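Local coordinates for protein carbohydrate deacetylase Agd3 (Neosartorya fumigata, PDB 6NWZ) that probably removes N-acetyl groups from the fungal exopolysaccharide galactosaminogalactan, as a zinc-binding carbohydrate deacetylase required for biofilm formation in this mould, at residues L602-S615 and V626-P640. Sequence-based numbering, arbitrary orientation.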
loop_
_atom_site.group_PDB
_atom_site.type_symbol
_atom_site.label_atom_id
_atom_site.label_comp_id
_atom_site.label_asym_id
_atom_site.label_seq_id
_atom_site.Cartn_x
_atom_site.Cartn_y
_atom_site.Cartn_z
ATOM N N LEU A 602 -12.225 0.920 5.783
ATOM C CA LEU A 602 -13.298 1.656 6.443
ATOM C C LEU A 602 -12.900 2.059 7.858
ATOM O O LEU A 602 -13.130 3.202 8.271
ATOM C CB LEU A 602 -14.572 0.817 6.465
ATOM C CG LEU A 602 -15.829 1.548 6.930
ATOM C CD1 LEU A 602 -16.225 2.633 5.939
ATOM C CD2 LEU A 602 -16.953 0.558 7.116
ATOM N N ALA A 603 -12.297 1.137 8.612
ATOM C CA ALA A 603 -11.886 1.447 9.976
ATOM C C ALA A 603 -10.810 2.526 9.998
ATOM O O ALA A 603 -10.829 3.410 10.863
ATOM C CB ALA A 603 -11.394 0.181 10.675
ATOM N N ARG A 604 -9.860 2.466 9.063
ATOM C CA ARG A 604 -8.866 3.530 8.955
ATOM C C ARG A 604 -9.538 4.872 8.713
ATOM O O ARG A 604 -9.206 5.875 9.357
ATOM C CB ARG A 604 -7.877 3.221 7.832
ATOM C CG ARG A 604 -7.003 4.404 7.434
ATOM C CD ARG A 604 -6.075 4.800 8.570
ATOM N NE ARG A 604 -5.589 6.169 8.437
ATOM C CZ ARG A 604 -4.349 6.496 8.087
ATOM N NH1 ARG A 604 -3.457 5.551 7.830
ATOM N NH2 ARG A 604 -4.000 7.771 7.998
ATOM N N TYR A 605 -10.500 4.905 7.791
ATOM C CA TYR A 605 -11.186 6.154 7.487
ATOM C C TYR A 605 -11.973 6.659 8.689
ATOM O O TYR A 605 -12.033 7.869 8.936
ATOM C CB TYR A 605 -12.103 5.961 6.279
ATOM C CG TYR A 605 -13.080 7.092 6.068
ATOM C CD1 TYR A 605 -12.699 8.252 5.407
ATOM C CD2 TYR A 605 -14.387 7.001 6.532
ATOM C CE1 TYR A 605 -13.593 9.290 5.215
ATOM C CE2 TYR A 605 -15.286 8.033 6.345
ATOM C CZ TYR A 605 -14.885 9.173 5.686
ATOM O OH TYR A 605 -15.780 10.198 5.500
ATOM N N GLN A 606 -12.573 5.748 9.458
ATOM C CA GLN A 606 -13.455 6.166 10.543
ATOM C C GLN A 606 -12.671 6.685 11.743
ATOM O O GLN A 606 -12.973 7.761 12.268
ATOM C CB GLN A 606 -14.369 5.014 10.950
ATOM C CG GLN A 606 -15.502 4.766 9.972
ATOM C CD GLN A 606 -16.450 3.688 10.445
ATOM O OE1 GLN A 606 -16.123 2.907 11.339
ATOM N NE2 GLN A 606 -17.635 3.641 9.852
ATOM N N ARG A 607 -11.652 5.942 12.188
ATOM C CA ARG A 607 -10.865 6.392 13.331
ATOM C C ARG A 607 -10.102 7.678 13.043
ATOM O O ARG A 607 -9.731 8.386 13.984
ATOM C CB ARG A 607 -9.889 5.303 13.780
ATOM C CG ARG A 607 -8.793 4.986 12.785
ATOM C CD ARG A 607 -7.767 4.048 13.397
ATOM N NE ARG A 607 -6.783 3.611 12.414
ATOM C CZ ARG A 607 -6.905 2.509 11.682
ATOM N NH1 ARG A 607 -7.970 1.733 11.829
ATOM N NH2 ARG A 607 -5.969 2.184 10.805
ATOM N N ASP A 608 -9.853 7.995 11.770
ATOM C CA ASP A 608 -9.224 9.267 11.436
ATOM C C ASP A 608 -10.164 10.446 11.659
ATOM O O ASP A 608 -9.702 11.589 11.718
ATOM C CB ASP A 608 -8.735 9.257 9.984
ATOM C CG ASP A 608 -7.480 8.419 9.786
ATOM O OD1 ASP A 608 -6.918 7.910 10.782
ATOM O OD2 ASP A 608 -7.052 8.269 8.621
ATOM N N GLN A 609 -11.465 10.193 11.782
ATOM C CA GLN A 609 -12.435 11.244 12.063
ATOM C C GLN A 609 -12.629 11.495 13.552
ATOM O O GLN A 609 -13.329 12.445 13.916
ATOM C CB GLN A 609 -13.792 10.900 11.434
ATOM C CG GLN A 609 -13.717 10.383 10.004
ATOM C CD GLN A 609 -13.112 11.386 9.043
ATOM O OE1 GLN A 609 -13.246 12.598 9.221
ATOM N NE2 GLN A 609 -12.438 10.884 8.015
ATOM N N CYS A 610 -12.039 10.672 14.420
ATOM C CA CYS A 610 -12.189 10.840 15.859
ATOM C C CYS A 610 -11.188 11.817 16.457
ATOM O O CYS A 610 -11.375 12.249 17.600
ATOM C CB CYS A 610 -12.048 9.489 16.569
ATOM S SG CYS A 610 -13.343 8.277 16.206
ATOM N N GLY A 611 -10.136 12.174 15.725
ATOM C CA GLY A 611 -9.101 13.021 16.282
ATOM C C GLY A 611 -8.395 12.377 17.459
ATOM O O GLY A 611 -8.327 12.961 18.545
ATOM N N TYR A 612 -7.869 11.172 17.263
ATOM C CA TYR A 612 -7.170 10.483 18.335
ATOM C C TYR A 612 -5.775 11.065 18.521
ATOM O O TYR A 612 -5.168 11.599 17.588
ATOM C CB TYR A 612 -7.080 8.981 18.058
ATOM C CG TYR A 612 -6.277 8.608 16.832
ATOM C CD1 TYR A 612 -4.897 8.456 16.896
ATOM C CD2 TYR A 612 -6.901 8.393 15.614
ATOM C CE1 TYR A 612 -4.165 8.114 15.782
ATOM C CE2 TYR A 612 -6.176 8.048 14.492
ATOM C CZ TYR A 612 -4.810 7.910 14.581
ATOM O OH TYR A 612 -4.088 7.568 13.462
ATOM N N GLY A 613 -5.269 10.954 19.743
ATOM C CA GLY A 613 -3.938 11.441 20.050
ATOM C C GLY A 613 -3.316 10.639 21.172
ATOM O O GLY A 613 -4.004 9.952 21.935
ATOM N N LEU A 614 -1.994 10.734 21.258
ATOM C CA LEU A 614 -1.228 10.077 22.303
ATOM C C LEU A 614 -0.442 11.121 23.081
ATOM O O LEU A 614 -0.102 12.187 22.559
ATOM C CB LEU A 614 -0.272 9.026 21.719
ATOM C CG LEU A 614 0.470 8.101 22.689
ATOM C CD1 LEU A 614 -0.498 7.180 23.415
ATOM C CD2 LEU A 614 1.525 7.292 21.954
ATOM N N SER A 615 -0.173 10.811 24.344
ATOM C CA SER A 615 0.725 11.604 25.166
ATOM C C SER A 615 1.491 10.657 26.071
ATOM O O SER A 615 0.989 9.593 26.440
ATOM C CB SER A 615 -0.029 12.646 25.999
ATOM O OG SER A 615 -0.959 12.021 26.864
ATOM N N VAL A 626 2.004 6.042 28.775
ATOM C CA VAL A 626 1.331 6.735 27.683
ATOM C C VAL A 626 -0.166 6.759 27.968
ATOM O O VAL A 626 -0.695 5.926 28.704
ATOM C CB VAL A 626 1.597 6.082 26.308
ATOM C CG1 VAL A 626 3.051 6.242 25.918
ATOM C CG2 VAL A 626 1.212 4.613 26.335
ATOM N N THR A 627 -0.849 7.731 27.363
ATOM C CA THR A 627 -2.289 7.897 27.515
ATOM C C THR A 627 -2.914 8.129 26.148
ATOM O O THR A 627 -2.467 9.001 25.395
ATOM C CB THR A 627 -2.627 9.063 28.453
ATOM O OG1 THR A 627 -2.110 8.790 29.761
ATOM C CG2 THR A 627 -4.134 9.268 28.540
ATOM N N VAL A 628 -3.944 7.347 25.835
ATOM C CA VAL A 628 -4.659 7.435 24.568
ATOM C C VAL A 628 -5.889 8.304 24.768
ATOM O O VAL A 628 -6.638 8.117 25.734
ATOM C CB VAL A 628 -5.061 6.043 24.057
ATOM C CG1 VAL A 628 -5.810 6.164 22.746
ATOM C CG2 VAL A 628 -3.839 5.161 23.908
ATOM N N THR A 629 -6.105 9.244 23.851
ATOM C CA THR A 629 -7.235 10.154 23.933
ATOM C C THR A 629 -7.824 10.360 22.545
ATOM O O THR A 629 -7.198 10.052 21.530
ATOM C CB THR A 629 -6.831 11.511 24.517
ATOM O OG1 THR A 629 -5.678 11.995 23.817
ATOM C CG2 THR A 629 -6.512 11.391 25.997
ATOM N N ALA A 630 -9.038 10.898 22.522
ATOM C CA ALA A 630 -9.720 11.271 21.289
ATOM C C ALA A 630 -10.781 12.305 21.646
ATOM O O ALA A 630 -10.950 12.665 22.813
ATOM C CB ALA A 630 -10.324 10.049 20.593
ATOM N N THR A 631 -11.494 12.789 20.628
ATOM C CA THR A 631 -12.569 13.752 20.851
ATOM C C THR A 631 -13.651 13.147 21.738
ATOM O O THR A 631 -14.339 12.202 21.335
ATOM C CB THR A 631 -13.173 14.217 19.526
ATOM O OG1 THR A 631 -12.132 14.706 18.671
ATOM C CG2 THR A 631 -14.183 15.331 19.770
ATOM N N GLY A 632 -13.806 13.688 22.945
ATOM C CA GLY A 632 -14.674 13.085 23.934
ATOM C C GLY A 632 -14.202 11.751 24.464
ATOM O O GLY A 632 -14.985 11.045 25.108
ATOM N N ASN A 633 -12.941 11.383 24.214
ATOM C CA ASN A 633 -12.386 10.086 24.615
ATOM C C ASN A 633 -13.266 8.925 24.155
ATOM O O ASN A 633 -13.345 7.880 24.810
ATOM C CB ASN A 633 -12.147 10.027 26.126
ATOM C CG ASN A 633 -11.045 10.969 26.576
ATOM O OD1 ASN A 633 -10.096 11.230 25.837
ATOM N ND2 ASN A 633 -11.168 11.488 27.791
ATOM N N THR A 634 -13.928 9.106 23.013
ATOM C CA THR A 634 -14.748 8.079 22.392
ATOM C C THR A 634 -14.395 7.979 20.918
ATOM O O THR A 634 -14.034 8.974 20.281
ATOM C CB THR A 634 -16.248 8.374 22.517
ATOM O OG1 THR A 634 -16.532 9.646 21.920
ATOM C CG2 THR A 634 -16.681 8.386 23.972
ATOM N N CYS A 635 -14.514 6.769 20.381
ATOM C CA CYS A 635 -14.327 6.550 18.957
ATOM C C CYS A 635 -15.041 5.267 18.565
ATOM O O CYS A 635 -15.006 4.282 19.307
ATOM C CB CYS A 635 -12.844 6.466 18.585
ATOM S SG CYS A 635 -12.551 6.499 16.801
ATOM N N SER A 636 -15.692 5.296 17.399
ATOM C CA SER A 636 -16.359 4.102 16.888
ATOM C C SER A 636 -15.379 2.948 16.719
ATOM O O SER A 636 -15.732 1.786 16.950
ATOM C CB SER A 636 -17.046 4.421 15.558
ATOM O OG SER A 636 -17.301 3.242 14.812
ATOM N N ARG A 637 -14.148 3.249 16.330
ATOM C CA ARG A 637 -13.118 2.263 16.055
ATOM C C ARG A 637 -12.029 2.297 17.120
ATOM O O ARG A 637 -11.825 3.320 17.784
ATOM C CB ARG A 637 -12.491 2.522 14.679
ATOM C CG ARG A 637 -13.476 2.483 13.531
ATOM C CD ARG A 637 -13.856 1.058 13.199
ATOM N NE ARG A 637 -14.717 0.986 12.024
ATOM C CZ ARG A 637 -15.078 -0.149 11.440
ATOM N NH1 ARG A 637 -14.648 -1.305 11.923
ATOM N NH2 ARG A 637 -15.866 -0.129 10.374
ATOM N N PRO A 638 -11.308 1.195 17.312
ATOM C CA PRO A 638 -10.172 1.220 18.237
ATOM C C PRO A 638 -9.009 2.010 17.660
ATOM O O PRO A 638 -8.817 2.086 16.443
ATOM C CB PRO A 638 -9.815 -0.261 18.402
ATOM C CG PRO A 638 -10.284 -0.892 17.148
ATOM C CD PRO A 638 -11.533 -0.151 16.757
ATOM N N ILE A 639 -8.236 2.605 18.559
ATOM C CA ILE A 639 -7.086 3.434 18.206
ATOM C C ILE A 639 -5.834 2.570 18.313
ATOM O O ILE A 639 -5.568 2.021 19.394
ATOM C CB ILE A 639 -6.976 4.666 19.118
ATOM C CG1 ILE A 639 -8.305 5.422 19.176
ATOM C CG2 ILE A 639 -5.872 5.583 18.635
ATOM C CD1 ILE A 639 -8.827 5.832 17.824
ATOM N N PRO A 640 -5.047 2.427 17.250
ATOM C CA PRO A 640 -3.815 1.637 17.344
ATOM C C PRO A 640 -2.723 2.387 18.090
ATOM O O PRO A 640 -2.570 3.604 17.954
ATOM C CB PRO A 640 -3.429 1.416 15.877
ATOM C CG PRO A 640 -3.982 2.613 15.177
ATOM C CD PRO A 640 -5.261 2.964 15.894
HETATM O O HOH W 1 -3.113 12.323 25.064
#
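Arg637 lies across the C-terminal part of helix 594-607, one face of its guanidinium against Ala603. The methyl CB of Ala603 sits 3.4 Å above the plane of the Arg637 guanidinium, offset toward the rim, while CD2 of Leu602 and the amide of Gln606 border the group at its edge. A bend at chi2 (-76°) brings the arginine head against this side of the helix. There Arg637 NE donates to Gln606 OE1 at 2.5 Å, NH2 adds a weak second bond, and NH1 goes on to a salt bridge with Glu599, earlier in the same helix.

Farther along, the chain is tied covalently: Cys610 SG meets Cys635 SG at 2.0 Å. The bridge lies close to Arg607, whose CB also packs on CB of Arg637. Beyond CB, the extended Arg607 side chain runs past Pro640, Arg607 CD to Pro640 CD 3.7 Å. Ile639 brings CG2 to CG and CD1 of the Tyr612 ring, and its own CD1 to Tyr612 CB; the tyrosine hydroxyl reaches away to the carbonyl of Gly48.

Around the bend, Cys610 O takes two bonds from Thr631, one from N, nearly in line with the carbonyl, and one from OG1 (2.8 Å), which comes from above the carbonyl plane. From Gly613 onward the backbones pair: Gly613 with Thr629 and Ser615 with Thr627 are hydrogen-bonded pairs, and Leu614 faces Val628 between them. With CG anti to the backbone N (chi1 -172°), Leu614 lays CD1 against Thr627 O, with Val626 CB and Val628 CG2 beside it. On the other face a water links Ser615 OG to Thr629 OG1.

This is the open end of an antiparallel beta hairpin, strands 613-618 and 622-629; beyond it the disulfide joins the segment following helix 594-607 to the loop leading into strand 639-643.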